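Local coordinates for protein C2 toxin component I (Clostridium botulinum, PDB 2J3X) that serves as the enzymatic component of the binary C2 toxin, an ADP-ribosyltransferase whose target in the host cell is actin, at residues R96-V102 against V164-T170; L286-I291 against A373-F377; I304-L308 against F332-W336; A40-L44 against D81-I85; A259-L264 against L275-I279. The protein carries 2 engineered substitutions. The contacts are given in a common frame with arbitrary orientation. Residues are numbered along the deposited sequence.

Interactions 1 and 4 belong to the N-terminal ADP-ribosyltransferase-like half, their centres about 22 Å apart, and helix 77-90 of interaction 4 precedes strand 98-102 of interaction 1 in the chain. Interactions 2, 3 and 5 lie in the C-terminal half, where interaction 5 uses helix 273-286 and interaction 2 the loop after it, their centres about 19 Å apart. Interactions 3 and 4 are buried, mostly apolar contacts, one aromatic, one aliphatic, each with water at its polar edge. The others are only partly buried. Backbone hydrogen bonds dominate interaction 1, two of unequal strength join interaction 2, and interaction 5, about 33 Å from the chain's centre, adds a tyrosine-asparagine bond to an apolar helix crossing.

Interaction 1: R96-V102 against V164-T170; sequences RDAIGYV and VKTRVPT. With SO4 (sulfate ion), chain T.
Two antiparallel strands, 98-102 and 164-168, run with their short axes 4.6 Å apart and their directions 142° apart. Ala98 faces Val168 and Gly100 faces Thr166 as hydrogen-bonded pairs; Ile99-Arg167 and Tyr101-Lys165 are the non-hydrogen-bonded pairs between and beyond them. In the first ring, Ala98 N reaches Val168 O at 2.9 Å and Val168 N reaches Ala98 O at 2.8 Å. In the next, Gly100 N meets Thr166 O at 3.2 Å and Thr166 N meets Gly100 O at 3.0 Å. Val102 N donates to Val164 O (2.8 Å); a water links Val102 O to Val164 N. Asp97, chi1 m, satisfies both oxygens: OD1 accepts Thr170 N at 2.9 Å, and OD2 takes Arg167 NE at 2.5 Å and NH2 at 2.9 Å in a salt bridge. The Tyr101 hydroxyl bonds Asp153 and shares a second water with Lys165 NZ. Arg96 NH1 donates to O3 of a sulfate, probably from the crystallisation liquor, at 3.0 Å, its NE to Glu6 O; Thr166 OG1 turns to Gly213 O. Ala98, Val102, Val164, Thr166 and Val168 share one buried face. Strands 147-150 and 206-216 flank the pair, placing it inside the mixed sheet of the N-terminal ADP-ribosyltransferase-like fold.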
# COMPACT_ATOMS: atom_id res chain seq x y z
N ARG A 96 -7.13 23.33 -12.41
CA ARG A 96 -8.54 22.91 -12.45
C ARG A 96 -8.58 21.45 -11.95
O ARG A 96 -7.56 20.76 -12.03
CB ARG A 96 -9.06 22.91 -13.90
CG ARG A 96 -8.89 24.18 -14.71
CD ARG A 96 -8.74 23.83 -16.18
NE ARG A 96 -10.01 23.41 -16.77
CZ ARG A 96 -10.23 23.14 -18.06
NH1 ARG A 96 -9.25 23.22 -18.98
NH2 ARG A 96 -11.45 22.76 -18.44
N ASP A 97 -9.76 20.98 -11.53
CA ASP A 97 -9.93 19.55 -11.22
C ASP A 97 -9.81 18.76 -12.53
O ASP A 97 -9.96 19.34 -13.61
CB ASP A 97 -11.31 19.28 -10.66
CG ASP A 97 -11.53 19.80 -9.24
OD1 ASP A 97 -10.61 20.39 -8.60
OD2 ASP A 97 -12.65 19.55 -8.75
N ALA A 98 -9.58 17.44 -12.45
CA ALA A 98 -9.46 16.66 -13.69
C ALA A 98 -10.26 15.40 -13.43
O ALA A 98 -10.13 14.81 -12.36
CB ALA A 98 -8.00 16.31 -13.99
N ILE A 99 -11.06 14.99 -14.41
CA ILE A 99 -11.87 13.79 -14.26
C ILE A 99 -11.30 12.75 -15.25
O ILE A 99 -11.03 13.06 -16.40
CB ILE A 99 -13.32 14.10 -14.63
CG1 ILE A 99 -13.89 15.10 -13.58
CG2 ILE A 99 -14.18 12.83 -14.69
CD1 ILE A 99 -15.15 15.72 -14.03
N GLY A 100 -11.21 11.49 -14.81
CA GLY A 100 -10.75 10.47 -15.75
C GLY A 100 -10.69 9.13 -15.03
O GLY A 100 -11.33 8.96 -14.00
N TYR A 101 -9.97 8.19 -15.60
CA TYR A 101 -10.05 6.79 -15.18
C TYR A 101 -8.71 6.40 -14.62
O TYR A 101 -7.67 6.49 -15.33
CB TYR A 101 -10.33 5.92 -16.38
CG TYR A 101 -11.61 6.23 -17.08
CD1 TYR A 101 -12.83 6.18 -16.39
CD2 TYR A 101 -11.61 6.60 -18.45
CE1 TYR A 101 -14.06 6.43 -17.09
CE2 TYR A 101 -12.84 6.89 -19.13
CZ TYR A 101 -14.03 6.80 -18.45
OH TYR A 101 -15.25 7.07 -19.07
N VAL A 102 -8.68 5.95 -13.37
CA VAL A 102 -7.39 5.55 -12.80
C VAL A 102 -7.02 4.10 -13.12
O VAL A 102 -7.88 3.25 -13.30
CB VAL A 102 -7.31 5.82 -11.26
CG1 VAL A 102 -7.13 7.32 -10.99
CG2 VAL A 102 -8.56 5.35 -10.52
N VAL A 164 -12.47 2.43 -13.05
CA VAL A 164 -12.49 3.25 -11.89
C VAL A 164 -12.36 4.71 -12.27
O VAL A 164 -11.33 5.09 -12.80
CB VAL A 164 -11.31 2.84 -10.93
CG1 VAL A 164 -11.36 3.64 -9.62
CG2 VAL A 164 -11.41 1.31 -10.63
N LYS A 165 -13.41 5.48 -12.04
CA LYS A 165 -13.47 6.92 -12.44
C LYS A 165 -13.31 7.76 -11.16
O LYS A 165 -13.86 7.40 -10.11
CB LYS A 165 -14.84 7.20 -13.06
CG LYS A 165 -14.99 8.59 -13.65
CD LYS A 165 -16.36 8.72 -14.36
CE LYS A 165 -16.52 10.07 -14.93
NZ LYS A 165 -17.89 10.04 -15.60
N THR A 166 -12.50 8.81 -11.23
CA THR A 166 -12.26 9.64 -10.09
C THR A 166 -12.08 11.09 -10.54
O THR A 166 -12.04 11.38 -11.72
CB THR A 166 -11.02 9.17 -9.26
OG1 THR A 166 -11.01 9.85 -8.00
CG2 THR A 166 -9.72 9.47 -10.00
N ARG A 167 -12.00 11.98 -9.58
CA ARG A 167 -11.72 13.42 -9.81
C ARG A 167 -10.45 13.78 -9.03
O ARG A 167 -10.38 13.58 -7.81
CB ARG A 167 -12.92 14.19 -9.28
CG ARG A 167 -12.81 15.72 -9.29
CD ARG A 167 -14.18 16.27 -8.95
NE ARG A 167 -14.28 17.68 -9.33
CZ ARG A 167 -15.21 18.23 -10.12
NH1 ARG A 167 -16.21 17.53 -10.66
NH2 ARG A 167 -15.12 19.53 -10.35
N VAL A 168 -9.45 14.32 -9.72
CA VAL A 168 -8.25 14.77 -9.08
C VAL A 168 -8.42 16.26 -8.76
O VAL A 168 -8.73 17.05 -9.67
CB VAL A 168 -7.04 14.64 -10.02
CG1 VAL A 168 -5.74 15.07 -9.30
CG2 VAL A 168 -6.98 13.20 -10.58
N PRO A 169 -8.20 16.65 -7.49
CA PRO A 169 -8.34 18.06 -7.09
C PRO A 169 -7.36 19.04 -7.71
O PRO A 169 -6.19 18.71 -7.92
CB PRO A 169 -8.19 18.00 -5.56
CG PRO A 169 -8.60 16.58 -5.22
CD PRO A 169 -7.94 15.79 -6.33
N THR A 170 -7.81 20.28 -7.95
CA THR A 170 -6.92 21.35 -8.38
C THR A 170 -5.81 21.45 -7.33
O THR A 170 -6.03 21.10 -6.16
CB THR A 170 -7.63 22.74 -8.46
OG1 THR A 170 -8.11 23.03 -7.17
CG2 THR A 170 -8.85 22.61 -9.20
S SO4 T . -5.22 23.64 -18.24
O1 SO4 T . -4.38 24.49 -19.10
O2 SO4 T . -5.87 24.51 -17.26
O3 SO4 T . -6.24 22.96 -19.06
O4 SO4 T . -4.39 22.67 -17.51
O HOH W 1 -17.62 7.70 -17.87
O HOH W 2 -10.04 2.25 -14.65

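Interaction 2: L286-I291 against A373-F377; sequences LSVKPI and AIGAF
Leu286 (chi1 m, chi2 t) brings its CB to 3.9 Å from Ile374 CG2 and its CD2 to 3.8 Å from Ala376 CB, while its carbonyl O accepts a weak bond from Gly375 N at 3.3 Å, bent to 122°. Ser287 OG packs at 3.5 Å from Ile374 CG2, its hydroxyl being bonded to Ser283 O. The chain then curls so that Lys289 N donates to a water at 2.8 Å, which in turn donates to Gly375 O at 3.1 Å; the Lys289 amine leads off to Asn233 O and Asp236. This irregular connection between helix 273-286 and strand 295-301 thus lies against 375-377, an outermost strand of the small antiparallel sheet in the C-terminal ADP-ribosyltransferase domain. Gly375 is almost fully extended (phi 175°, psi 173°). Pro290 (psi 160°) sets CG 4.0 Å from Ile374 CD1. Ile291 N makes the strong backbone bond, 2.9 Å and 159° to Ala373 O, and its CG1 lies 4.0 Å from Ala373 CB.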
# COMPACT_ATOMS: atom_id res chain seq x y z
N LEU A 286 -1.21 0.07 27.39
CA LEU A 286 -1.42 0.27 25.94
C LEU A 286 -2.78 0.95 25.65
O LEU A 286 -3.00 1.45 24.54
CB LEU A 286 -1.26 -1.04 25.14
CG LEU A 286 0.15 -1.62 25.18
CD1 LEU A 286 0.10 -2.99 24.40
CD2 LEU A 286 1.11 -0.58 24.54
N SER A 287 -3.67 0.99 26.66
CA SER A 287 -4.97 1.65 26.52
C SER A 287 -4.90 3.10 26.98
O SER A 287 -5.88 3.82 26.80
CB SER A 287 -6.04 0.95 27.38
OG SER A 287 -6.21 -0.40 26.94
N VAL A 288 -3.76 3.54 27.51
CA VAL A 288 -3.68 4.92 28.05
C VAL A 288 -3.77 5.98 26.93
O VAL A 288 -4.48 7.01 27.07
CB VAL A 288 -2.45 5.09 28.97
CG1 VAL A 288 -2.11 6.58 29.24
CG2 VAL A 288 -2.65 4.30 30.33
N LYS A 289 -3.12 5.71 25.79
CA LYS A 289 -3.12 6.66 24.69
C LYS A 289 -3.33 5.88 23.37
O LYS A 289 -2.37 5.54 22.69
CB LYS A 289 -1.80 7.46 24.74
CG LYS A 289 -1.73 8.65 23.84
CD LYS A 289 -0.75 9.78 24.38
CE LYS A 289 -1.28 11.00 23.66
NZ LYS A 289 -0.26 12.01 23.48
N PRO A 290 -4.58 5.44 23.09
CA PRO A 290 -4.81 4.62 21.89
C PRO A 290 -4.38 5.36 20.60
O PRO A 290 -4.20 6.58 20.58
CB PRO A 290 -6.32 4.36 21.92
CG PRO A 290 -6.67 4.40 23.45
CD PRO A 290 -5.82 5.61 23.88
N ILE A 291 -4.16 4.60 19.53
CA ILE A 291 -3.70 5.20 18.29
C ILE A 291 -4.59 6.40 17.90
O ILE A 291 -5.79 6.27 17.81
CB ILE A 291 -3.76 4.13 17.19
CG1 ILE A 291 -2.83 2.94 17.54
CG2 ILE A 291 -3.39 4.71 15.82
CD1 ILE A 291 -1.34 3.37 17.84
N ALA A 373 -7.43 2.25 18.04
CA ALA A 373 -6.79 0.88 18.26
C ALA A 373 -5.93 0.92 19.54
O ALA A 373 -5.25 1.93 19.83
CB ALA A 373 -5.92 0.48 17.10
N ILE A 374 -5.95 -0.17 20.30
CA ILE A 374 -5.19 -0.21 21.53
C ILE A 374 -3.72 -0.62 21.22
O ILE A 374 -3.43 -1.73 20.70
CB ILE A 374 -5.80 -1.20 22.52
CG1 ILE A 374 -7.27 -0.88 22.80
CG2 ILE A 374 -4.92 -1.24 23.82
CD1 ILE A 374 -7.59 0.55 23.36
N GLY A 375 -2.83 0.32 21.48
CA GLY A 375 -1.43 0.19 21.14
C GLY A 375 -0.74 1.50 21.47
O GLY A 375 -1.38 2.50 21.79
N ALA A 376 0.59 1.51 21.36
CA ALA A 376 1.36 2.74 21.62
C ALA A 376 2.63 2.69 20.83
O ALA A 376 3.26 1.63 20.67
CB ALA A 376 1.70 2.85 23.12
N PHE A 377 3.05 3.86 20.38
CA PHE A 377 4.43 3.98 19.86
C PHE A 377 5.35 4.00 21.06
O PHE A 377 5.13 4.72 22.03
CB PHE A 377 4.53 5.30 19.06
CG PHE A 377 5.80 5.48 18.27
CD1 PHE A 377 7.06 5.69 18.91
CD2 PHE A 377 5.74 5.48 16.90
CE1 PHE A 377 8.22 5.88 18.15
CE2 PHE A 377 6.89 5.70 16.10
CZ PHE A 377 8.16 5.94 16.75
O HOH W 3 -1.52 3.69 24.62

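Interaction 3: I304-L308 against F332-W336; sequences IPFDL and FIDKW
Phe306 (chi1 m, chi2 -73°) presents one ring face to the edge of Phe332 and its own edge to the face of Trp336. Both are T-shaped stacks: the Phe306 and Phe332 centroids are 5.2 Å apart with planes at 76°, those of Phe306 and the Trp336 six-membered ring 5.0 Å apart with planes at 87°. Phe306 CE1 lies 3.8 Å from Phe332 CZ, and Phe306 CB 3.7 Å from Trp336 CZ2. The nearest CA atoms, of Phe306 and Trp336, are 8.6 Å apart, so side chains make the contact. Phe306 ends the 3-10 turn 304-306, where Asp307 N bonds Ile304 O at 3.0 Å. Phe332 (chi1 t) and Trp336 (chi1 m) lie one turn apart on helix 326-336, joined by Trp336 N to Phe332 O at 2.9 Å. Leu308 CD1 borders the cluster, 4.1 Å from Phe332 CD1. Phe363 meets both phenylalanine rings; Ile403 and Ile421 tie the cluster to the central sheet of the C-terminal ADP-ribosyltransferase domain. One water joins Phe306 O, Trp336 NE1 and Lys335 NZ, another Asp307 OD2 and Lys335 NZ. No hydrogen bond links the segments directly: cohesion comes from ring packing, and polar groups meet only through water at the edge.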
# COMPACT_ATOMS: atom_id res chain seq x y z
N ILE A 304 5.78 -19.10 8.49
CA ILE A 304 5.17 -19.87 9.58
C ILE A 304 3.71 -19.46 9.90
O ILE A 304 2.83 -20.33 10.02
CB ILE A 304 6.06 -19.86 10.87
CG1 ILE A 304 7.43 -20.48 10.57
CG2 ILE A 304 5.30 -20.59 12.02
CD1 ILE A 304 7.32 -21.85 10.04
N PRO A 305 3.41 -18.14 9.96
CA PRO A 305 2.02 -17.73 10.19
C PRO A 305 1.03 -18.22 9.15
O PRO A 305 -0.19 -18.24 9.43
CB PRO A 305 2.10 -16.17 10.18
CG PRO A 305 3.52 -15.88 10.64
CD PRO A 305 4.31 -16.98 9.85
N PHE A 306 1.50 -18.62 7.96
CA PHE A 306 0.59 -19.06 6.89
C PHE A 306 0.55 -20.60 6.77
O PHE A 306 0.12 -21.13 5.77
CB PHE A 306 1.08 -18.46 5.60
CG PHE A 306 1.17 -16.96 5.68
CD1 PHE A 306 -0.01 -16.20 5.66
CD2 PHE A 306 2.39 -16.34 5.95
CE1 PHE A 306 0.07 -14.80 5.81
CE2 PHE A 306 2.48 -14.93 6.09
CZ PHE A 306 1.32 -14.19 6.04
N ASP A 307 1.16 -21.27 7.74
CA ASP A 307 1.31 -22.74 7.65
C ASP A 307 2.17 -23.12 6.47
O ASP A 307 1.89 -24.13 5.75
CB ASP A 307 -0.06 -23.42 7.55
CG ASP A 307 -0.84 -23.35 8.85
OD1 ASP A 307 -0.31 -22.85 9.86
OD2 ASP A 307 -2.01 -23.82 8.88
N LEU A 308 3.19 -22.32 6.21
CA LEU A 308 4.13 -22.62 5.16
C LEU A 308 5.51 -22.85 5.78
O LEU A 308 5.74 -22.43 6.90
CB LEU A 308 4.21 -21.48 4.10
CG LEU A 308 2.91 -21.28 3.28
CD1 LEU A 308 2.98 -19.98 2.50
CD2 LEU A 308 2.68 -22.41 2.28
N PHE A 332 -1.13 -18.14 -3.49
CA PHE A 332 -1.10 -17.49 -2.19
C PHE A 332 -2.12 -16.34 -2.11
O PHE A 332 -2.81 -16.21 -1.10
CB PHE A 332 0.33 -16.96 -1.87
CG PHE A 332 0.43 -16.31 -0.53
CD1 PHE A 332 0.66 -17.11 0.62
CD2 PHE A 332 0.32 -14.91 -0.39
CE1 PHE A 332 0.75 -16.54 1.88
CE2 PHE A 332 0.41 -14.31 0.90
CZ PHE A 332 0.58 -15.12 2.04
N ILE A 333 -2.16 -15.52 -3.16
CA ILE A 333 -3.08 -14.37 -3.19
C ILE A 333 -4.51 -14.87 -3.15
O ILE A 333 -5.35 -14.36 -2.36
CB ILE A 333 -2.81 -13.50 -4.42
CG1 ILE A 333 -1.44 -12.83 -4.26
CG2 ILE A 333 -3.96 -12.45 -4.64
CD1 ILE A 333 -0.79 -12.33 -5.59
N ASP A 334 -4.80 -15.92 -3.93
CA ASP A 334 -6.19 -16.42 -4.00
C ASP A 334 -6.65 -17.02 -2.67
O ASP A 334 -7.81 -16.84 -2.22
CB ASP A 334 -6.35 -17.42 -5.14
CG ASP A 334 -6.35 -16.74 -6.50
OD1 ASP A 334 -6.20 -15.50 -6.59
OD2 ASP A 334 -6.50 -17.47 -7.48
N LYS A 335 -5.74 -17.75 -2.03
CA LYS A 335 -6.07 -18.35 -0.75
C LYS A 335 -6.23 -17.33 0.37
O LYS A 335 -7.17 -17.41 1.20
CB LYS A 335 -5.00 -19.38 -0.35
CG LYS A 335 -5.26 -19.95 1.03
CD LYS A 335 -4.30 -21.04 1.35
CE LYS A 335 -4.53 -21.45 2.79
NZ LYS A 335 -3.57 -22.55 3.22
N TRP A 336 -5.32 -16.36 0.43
CA TRP A 336 -5.21 -15.56 1.67
C TRP A 336 -5.95 -14.25 1.63
O TRP A 336 -6.19 -13.64 2.67
CB TRP A 336 -3.72 -15.33 2.06
CG TRP A 336 -3.14 -16.63 2.64
CD1 TRP A 336 -2.48 -17.63 1.96
CD2 TRP A 336 -3.27 -17.07 3.98
NE1 TRP A 336 -2.19 -18.68 2.83
CE2 TRP A 336 -2.64 -18.34 4.08
CE3 TRP A 336 -3.82 -16.49 5.13
CZ2 TRP A 336 -2.59 -19.04 5.26
CZ3 TRP A 336 -3.76 -17.19 6.32
CH2 TRP A 336 -3.17 -18.47 6.37
O HOH W 4 -0.96 -21.27 2.95
O HOH W 5 -3.39 -23.41 6.12

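Interaction 4: A40-L44 against D81-I85; sequences AVNQL and DVERI
Two helices of the N-terminal ADP-ribosyltransferase-like domain, 35-42 and 77-90, meet here in a small apolar helix-helix contact beside the mixed sheet. Their nearest CA pairs are Ala40-Asp81 at 5.3 Å and Val41-Ile85 at 5.9 Å, so Ala40 allows the backbones to approach closely. Residues 81-85 are regular helix, with Ile85 N bonded to Asp81 O at 2.9 Å, and Leu44 N reaches Val41 O at 2.9 Å at the far end of the other segment.

The apolar contacts centre on Ile85 (chi1 m, chi2 t): its CG1 lies 4.2 Å from Ala40 CB and 4.3 Å from Val41 CG2, and its CD1 3.9 Å from Leu44 CD1. Leu186 of strand 183-187 touches both Ile85 and Leu44, which seats the pair on the sheet. Ala40 CB also packs against Arg84 CB at 3.8 Å.

Among the polar contacts, Ala40 O accepts from the Tyr49 hydroxyl of helix 47-59, and within 81-85 Arg84 NH1 makes a long salt bridge of 3.9 Å with Asp81 OD1. No direct hydrogen bond crosses: Gln43 NE2 stays 3.8 Å from Asp81 OD2, and a single water spans them, accepting from NE2 at 2.9 Å and donating to OD2 at 2.6 Å.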
# COMPACT_ATOMS: atom_id res chain seq x y z
N ALA A 40 14.10 11.23 -18.42
CA ALA A 40 13.39 10.26 -17.56
C ALA A 40 11.91 10.19 -17.89
O ALA A 40 11.34 9.10 -17.99
CB ALA A 40 13.60 10.64 -16.08
N VAL A 41 11.27 11.34 -18.07
CA VAL A 41 9.85 11.40 -18.38
C VAL A 41 9.56 10.87 -19.81
O VAL A 41 8.58 10.13 -20.03
CB VAL A 41 9.30 12.83 -18.20
CG1 VAL A 41 7.95 13.02 -18.96
CG2 VAL A 41 9.20 13.15 -16.73
N ASN A 42 10.40 11.24 -20.77
CA ASN A 42 10.23 10.81 -22.17
C ASN A 42 10.25 9.32 -22.34
O ASN A 42 9.60 8.79 -23.23
CB ASN A 42 11.38 11.33 -23.00
CG ASN A 42 11.08 12.65 -23.64
OD1 ASN A 42 12.02 13.39 -23.99
ND2 ASN A 42 9.81 12.94 -23.84
N GLN A 43 11.04 8.64 -21.52
CA GLN A 43 11.14 7.21 -21.62
C GLN A 43 9.80 6.55 -21.26
O GLN A 43 9.55 5.42 -21.68
CB GLN A 43 12.29 6.68 -20.77
CG GLN A 43 13.68 7.00 -21.34
CD GLN A 43 14.77 6.37 -20.52
OE1 GLN A 43 15.12 5.20 -20.73
NE2 GLN A 43 15.29 7.10 -19.57
N LEU A 44 8.94 7.26 -20.52
CA LEU A 44 7.64 6.72 -20.15
C LEU A 44 6.74 6.55 -21.37
O LEU A 44 5.67 5.95 -21.24
CB LEU A 44 6.91 7.59 -19.10
CG LEU A 44 7.60 7.73 -17.73
CD1 LEU A 44 6.84 8.77 -16.85
CD2 LEU A 44 7.64 6.38 -16.99
N ASP A 81 15.97 7.65 -12.12
CA ASP A 81 14.84 7.95 -13.02
C ASP A 81 13.54 8.15 -12.22
O ASP A 81 12.80 9.11 -12.47
CB ASP A 81 14.64 6.85 -14.08
CG ASP A 81 15.63 6.97 -15.23
OD1 ASP A 81 16.22 8.06 -15.39
OD2 ASP A 81 15.80 5.97 -15.97
N VAL A 82 13.26 7.27 -11.26
CA VAL A 82 12.10 7.48 -10.34
C VAL A 82 12.22 8.84 -9.64
O VAL A 82 11.22 9.61 -9.57
CB VAL A 82 11.95 6.33 -9.30
CG1 VAL A 82 10.99 6.67 -8.12
CG2 VAL A 82 11.56 4.99 -10.01
N GLU A 83 13.39 9.16 -9.10
CA GLU A 83 13.54 10.44 -8.39
C GLU A 83 13.31 11.62 -9.35
O GLU A 83 12.69 12.63 -8.97
CB GLU A 83 14.93 10.49 -7.77
CG GLU A 83 15.08 9.46 -6.61
CD GLU A 83 16.52 9.29 -6.10
OE1 GLU A 83 17.44 9.70 -6.82
OE2 GLU A 83 16.67 8.77 -4.96
N ARG A 84 13.81 11.50 -10.58
CA ARG A 84 13.64 12.58 -11.59
C ARG A 84 12.20 12.80 -12.01
O ARG A 84 11.78 13.93 -12.26
CB ARG A 84 14.54 12.32 -12.80
CG ARG A 84 16.04 12.62 -12.47
CD ARG A 84 16.99 12.01 -13.48
NE ARG A 84 18.37 12.10 -12.97
CZ ARG A 84 19.38 11.34 -13.40
NH1 ARG A 84 19.20 10.43 -14.38
NH2 ARG A 84 20.59 11.49 -12.85
N ILE A 85 11.45 11.70 -12.12
CA ILE A 85 10.01 11.76 -12.45
C ILE A 85 9.30 12.45 -11.27
O ILE A 85 8.46 13.32 -11.46
CB ILE A 85 9.43 10.36 -12.79
CG1 ILE A 85 10.00 9.86 -14.12
CG2 ILE A 85 7.89 10.43 -12.92
CD1 ILE A 85 9.82 8.31 -14.31
O HOH W 6 17.32 5.58 -18.08

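Interaction 5: A259-L264 against L275-I279; sequences AINSYL and LNKKI
This is a near-perpendicular helix-helix contact at the periphery of the C-terminal ADP-ribosyltransferase domain, between helices 257-265 and 273-286, which follow one another in the chain across a short loop. The local axes of 259-264 and 275-279 pass 10.7 Å apart at a signed crossing angle of -102°, and the nearest CA atoms, of Ile260 and Leu275, are 6.6 Å apart. Both segments are regular helix: Tyr263 N bonds Ala259 O at 3.0 Å, and Ile279 N bonds Leu275 O at 2.8 Å.

Leu275 (chi1 m, chi2 t) sits between Ile260 and Tyr263. Its CD2 is 3.9 Å from Ile260 CG1, while its CD1 lies over the Tyr263 ring, 4.2 Å from the centroid and 27° off the normal, a CH-pi contact. One turn on, Ile279 CD1 meets the ring edge, 3.6 Å from Tyr263 CD2, and also lies 3.9 Å from Leu264 CG, and Ile279 CG1 lies 3.9 Å from Ile260 CG2. Lys278 CB approaches Ile260 CD1 at 4.2 Å, its amine pairing with Asp256.

Tyr263 (chi1 t) extends across the gap, and its OH donates to Asn276 OD1 at 2.5 Å. The same hydroxyl bonds Asn272 N, and Asn276 OD1 also meets Arg268 NH1. Aliphatic and aromatic packing therefore fills the crossing, while the short hydroxyl-amide bond sits in a polar network that ties the helix pair to its connecting loop.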
# COMPACT_ATOMS: atom_id res chain seq x y z
N ALA A 259 8.51 -15.10 27.98
CA ALA A 259 7.62 -15.78 28.89
C ALA A 259 6.17 -15.39 28.63
O ALA A 259 5.27 -16.22 28.62
CB ALA A 259 7.99 -15.46 30.32
N ILE A 260 5.96 -14.08 28.40
CA ILE A 260 4.60 -13.57 28.28
C ILE A 260 3.99 -14.01 26.93
O ILE A 260 2.84 -14.40 26.87
CB ILE A 260 4.61 -12.02 28.45
CG1 ILE A 260 4.59 -11.67 29.96
CG2 ILE A 260 3.39 -11.40 27.79
CD1 ILE A 260 4.75 -10.17 30.27
N ASN A 261 4.78 -13.91 25.87
CA ASN A 261 4.39 -14.33 24.51
C ASN A 261 4.02 -15.84 24.54
O ASN A 261 2.96 -16.23 24.05
CB ASN A 261 5.54 -14.12 23.50
CG ASN A 261 5.74 -12.65 23.12
OD1 ASN A 261 4.88 -11.80 23.39
ND2 ASN A 261 6.88 -12.36 22.47
N SER A 262 4.89 -16.65 25.15
CA SER A 262 4.64 -18.13 25.20
C SER A 262 3.35 -18.45 25.93
O SER A 262 2.52 -19.22 25.43
CB SER A 262 5.81 -18.91 25.79
OG SER A 262 6.92 -18.78 24.92
N TYR A 263 3.18 -17.83 27.09
CA TYR A 263 2.01 -18.00 27.91
C TYR A 263 0.75 -17.68 27.14
O TYR A 263 -0.18 -18.48 27.06
CB TYR A 263 2.13 -17.11 29.16
CG TYR A 263 1.03 -17.19 30.19
CD1 TYR A 263 0.85 -18.35 30.99
CD2 TYR A 263 0.18 -16.09 30.41
CE1 TYR A 263 -0.15 -18.41 31.94
CE2 TYR A 263 -0.82 -16.14 31.40
CZ TYR A 263 -0.97 -17.32 32.17
OH TYR A 263 -1.93 -17.39 33.15
N LEU A 264 0.74 -16.50 26.53
CA LEU A 264 -0.43 -16.08 25.75
C LEU A 264 -0.66 -16.98 24.53
O LEU A 264 -1.81 -17.31 24.24
CB LEU A 264 -0.33 -14.58 25.37
CG LEU A 264 -0.68 -13.67 26.56
CD1 LEU A 264 -0.28 -12.18 26.21
CD2 LEU A 264 -2.16 -13.72 27.05
N LEU A 275 2.17 -13.70 35.78
CA LEU A 275 2.05 -13.28 34.37
C LEU A 275 0.71 -12.66 34.08
O LEU A 275 0.61 -11.64 33.37
CB LEU A 275 2.31 -14.45 33.42
CG LEU A 275 3.74 -14.96 33.44
CD1 LEU A 275 3.89 -16.10 32.44
CD2 LEU A 275 4.72 -13.83 33.15
N ASN A 276 -0.35 -13.25 34.62
CA ASN A 276 -1.64 -12.62 34.51
C ASN A 276 -1.63 -11.16 34.95
O ASN A 276 -2.25 -10.33 34.29
CB ASN A 276 -2.73 -13.33 35.31
CG ASN A 276 -3.08 -14.69 34.73
OD1 ASN A 276 -2.75 -15.02 33.59
ND2 ASN A 276 -3.72 -15.51 35.57
N LYS A 277 -0.96 -10.86 36.08
CA LYS A 277 -0.92 -9.49 36.58
C LYS A 277 -0.12 -8.58 35.64
O LYS A 277 -0.53 -7.47 35.35
CB LYS A 277 -0.31 -9.45 37.99
CG LYS A 277 -1.21 -10.10 39.05
CD LYS A 277 -0.40 -10.56 40.28
CE LYS A 277 -1.33 -11.00 41.41
NZ LYS A 277 -1.96 -9.83 42.08
N LYS A 278 1.04 -9.05 35.20
CA LYS A 278 1.83 -8.25 34.28
C LYS A 278 1.04 -7.98 32.99
O LYS A 278 1.10 -6.88 32.43
CB LYS A 278 3.12 -8.95 33.95
CG LYS A 278 4.07 -9.03 35.13
CD LYS A 278 5.32 -9.76 34.75
CE LYS A 278 6.28 -9.70 35.94
NZ LYS A 278 7.48 -10.53 35.75
N ILE A 279 0.36 -9.01 32.49
CA ILE A 279 -0.35 -8.85 31.22
C ILE A 279 -1.48 -7.82 31.35
O ILE A 279 -1.67 -7.01 30.44
CB ILE A 279 -0.83 -10.20 30.71
CG1 ILE A 279 0.38 -10.98 30.24
CG2 ILE A 279 -1.92 -10.08 29.58
CD1 ILE A 279 0.09 -12.53 30.19